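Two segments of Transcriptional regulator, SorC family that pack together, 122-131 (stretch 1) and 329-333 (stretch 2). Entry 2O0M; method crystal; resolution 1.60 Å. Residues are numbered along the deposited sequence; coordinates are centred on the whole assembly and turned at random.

Stretch 1 (122-131) KVLSDFGDVL
Stretch 2 (329-333) LITDE

Residues 122-131 form a regular α-helix that continues later in the chain, with phi/psi close to -60/-40 and i-to-i+4 backbone hydrogen bonds such as Phe-127 N to Val-123 O and Leu-131 N to Phe-127 O, both 2.8 Å. Residues 329-332 are the end of a β-strand. The two segments run nearly antiparallel, at 154°, and their axes approach to 9.4 Å. In register, CA of Phe-127 lies 7.1 Å from CA of Ile-330, and CA of Val-123 7.6 Å from CA of Asp-332. No hydrogen bond joins the segments; the contact, burying 291 Å² in all, rests on side-chain packing, with one ring edge against the strand backbone.

Ile-330 (phi/psi -98/122; chi1 m, chi2 t) contributes most. Its CA-to-CB bond points toward the helix. CG2 of Ile-330 lies 3.6 Å from CD1 of Phe-127 and 4.0 Å from CG1 of Val-130 (chi1 t), and CD1 of Ile-330 sits 3.8 Å from the same Val-130 CG1 and 4.2 Å from CD1 of Leu-131 (chi1 t, chi2 p).

The CA-to-CB bond of Phe-127 points sideways, but with chi1 -73° and chi2 -15° the end of its ring comes nearer the strand and reaches along it beyond Ile-330. The ring presents its edge to the backbone there: CE1 is 3.4 Å from O of Thr-331, and CZ is 4.1 Å from N of Asp-332. The CA-to-CB bond of Thr-331 (-147/-171; chi1 t) points away from the helix, and its closest atom to the ring is the carbonyl O.

The CA-to-CB bond of Asp-332 (-127/172; chi1 58°, chi2 20°) points toward the helix, its CB 4.2 Å from CZ of Phe-127 and its OD2 3.8 Å from CG1 of Val-123 (chi1 t). This carboxylate is satisfied: it N-caps the helix that follows, and OD2 is hydrogen-bonded elsewhere in the structure.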

# COMPACT_ATOMS: atom_id res chain seq x y z
N LYS A 122 -14.17 12.03 -6.55
CA LYS A 122 -15.08 11.12 -5.83
C LYS A 122 -14.62 9.66 -5.90
O LYS A 122 -14.90 8.88 -5.00
CB LYS A 122 -16.53 11.24 -6.32
CG LYS A 122 -17.50 10.20 -5.71
CD LYS A 122 -18.98 10.52 -5.96
CE LYS A 122 -19.94 9.41 -5.49
NZ LYS A 122 -19.80 8.12 -6.23
N VAL A 123 -13.90 9.30 -6.96
CA VAL A 123 -13.45 7.91 -7.12
C VAL A 123 -12.57 7.47 -5.94
O VAL A 123 -12.69 6.35 -5.48
CB VAL A 123 -12.72 7.67 -8.46
CG1 VAL A 123 -12.14 6.25 -8.55
CG2 VAL A 123 -13.68 7.92 -9.63
N LEU A 124 -11.72 8.36 -5.44
CA LEU A 124 -10.87 8.04 -4.28
C LEU A 124 -11.70 7.86 -3.01
O LEU A 124 -11.42 6.98 -2.19
CB LEU A 124 -9.81 9.11 -4.08
CG LEU A 124 -8.73 9.20 -5.17
CD1 LEU A 124 -7.63 10.17 -4.74
CD2 LEU A 124 -8.11 7.85 -5.49
N SER A 125 -12.72 8.70 -2.85
CA SER A 125 -13.68 8.54 -1.76
C SER A 125 -14.40 7.20 -1.88
O SER A 125 -14.56 6.47 -0.90
CB SER A 125 -14.70 9.71 -1.76
OG SER A 125 -15.83 9.41 -0.96
N ASP A 126 -14.81 6.86 -3.10
CA ASP A 126 -15.40 5.56 -3.40
C ASP A 126 -14.44 4.41 -3.07
O ASP A 126 -14.88 3.37 -2.59
CB ASP A 126 -15.82 5.46 -4.87
CG ASP A 126 -16.98 6.37 -5.21
OD1 ASP A 126 -17.75 6.76 -4.30
OD2 ASP A 126 -17.13 6.70 -6.40
N PHE A 127 -13.15 4.60 -3.31
CA PHE A 127 -12.17 3.57 -2.89
C PHE A 127 -12.24 3.33 -1.38
O PHE A 127 -12.05 2.20 -0.93
CB PHE A 127 -10.72 3.94 -3.26
CG PHE A 127 -10.37 3.84 -4.73
CD1 PHE A 127 -11.17 3.17 -5.66
CD2 PHE A 127 -9.19 4.42 -5.18
CE1 PHE A 127 -10.79 3.11 -7.00
CE2 PHE A 127 -8.82 4.36 -6.50
CZ PHE A 127 -9.62 3.69 -7.42
N GLY A 128 -12.47 4.39 -0.61
CA GLY A 128 -12.67 4.27 0.84
C GLY A 128 -13.85 3.40 1.20
O GLY A 128 -13.77 2.52 2.04
N ASP A 129 -14.98 3.65 0.56
CA ASP A 129 -16.18 2.83 0.74
C ASP A 129 -15.90 1.37 0.41
O ASP A 129 -16.27 0.46 1.17
CB ASP A 129 -17.33 3.33 -0.16
CG ASP A 129 -18.05 4.53 0.41
OD1 ASP A 129 -17.79 4.94 1.56
OD2 ASP A 129 -18.92 5.07 -0.31
N VAL A 130 -15.23 1.15 -0.71
CA VAL A 130 -14.97 -0.20 -1.20
C VAL A 130 -14.01 -0.91 -0.25
O VAL A 130 -14.21 -2.08 0.10
CB VAL A 130 -14.41 -0.20 -2.65
CG1 VAL A 130 -14.01 -1.60 -3.09
CG2 VAL A 130 -15.45 0.38 -3.62
N LEU A 131 -12.96 -0.20 0.20
CA LEU A 131 -12.05 -0.83 1.15
C LEU A 131 -12.78 -1.18 2.44
O LEU A 131 -12.57 -2.25 3.02
CB LEU A 131 -10.82 0.03 1.45
CG LEU A 131 -9.80 -0.63 2.40
CD1 LEU A 131 -9.28 -1.91 1.79
CD2 LEU A 131 -8.66 0.33 2.73
N LEU A 329 -7.50 -6.46 -5.91
CA LEU A 329 -7.13 -5.19 -6.53
C LEU A 329 -8.37 -4.30 -6.61
O LEU A 329 -9.34 -4.66 -7.27
CB LEU A 329 -6.54 -5.39 -7.92
CG LEU A 329 -6.27 -4.12 -8.73
CD1 LEU A 329 -5.23 -3.23 -8.05
CD2 LEU A 329 -5.82 -4.46 -10.14
N ILE A 330 -8.33 -3.17 -5.92
CA ILE A 330 -9.36 -2.14 -6.03
C ILE A 330 -8.83 -1.10 -7.01
O ILE A 330 -7.77 -0.51 -6.79
CB ILE A 330 -9.68 -1.46 -4.70
CG1 ILE A 330 -10.16 -2.51 -3.69
CG2 ILE A 330 -10.71 -0.34 -4.91
CD1 ILE A 330 -10.34 -2.01 -2.29
N THR A 331 -9.57 -0.87 -8.09
CA THR A 331 -9.11 0.01 -9.14
C THR A 331 -10.32 0.71 -9.77
O THR A 331 -11.44 0.61 -9.26
CB THR A 331 -8.28 -0.79 -10.18
OG1 THR A 331 -7.60 0.10 -11.07
CG2 THR A 331 -9.14 -1.80 -10.95
N ASP A 332 -10.08 1.42 -10.85
CA ASP A 332 -11.19 2.09 -11.53
C ASP A 332 -11.26 1.73 -13.00
O ASP A 332 -10.40 1.03 -13.53
CB ASP A 332 -11.18 3.60 -11.29
CG ASP A 332 -9.89 4.28 -11.73
OD1 ASP A 332 -9.15 3.71 -12.55
OD2 ASP A 332 -9.64 5.41 -11.25
N GLU A 333 -12.34 2.18 -13.64
CA GLU A 333 -12.58 1.90 -15.04
C GLU A 333 -11.46 2.43 -15.91
O GLU A 333 -11.07 1.81 -16.89
CB GLU A 333 -13.90 2.52 -15.51
CG GLU A 333 -15.15 1.80 -15.05
CD GLU A 333 -16.42 2.35 -15.71
OE1 GLU A 333 -16.74 3.54 -15.50
OE2 GLU A 333 -17.10 1.59 -16.44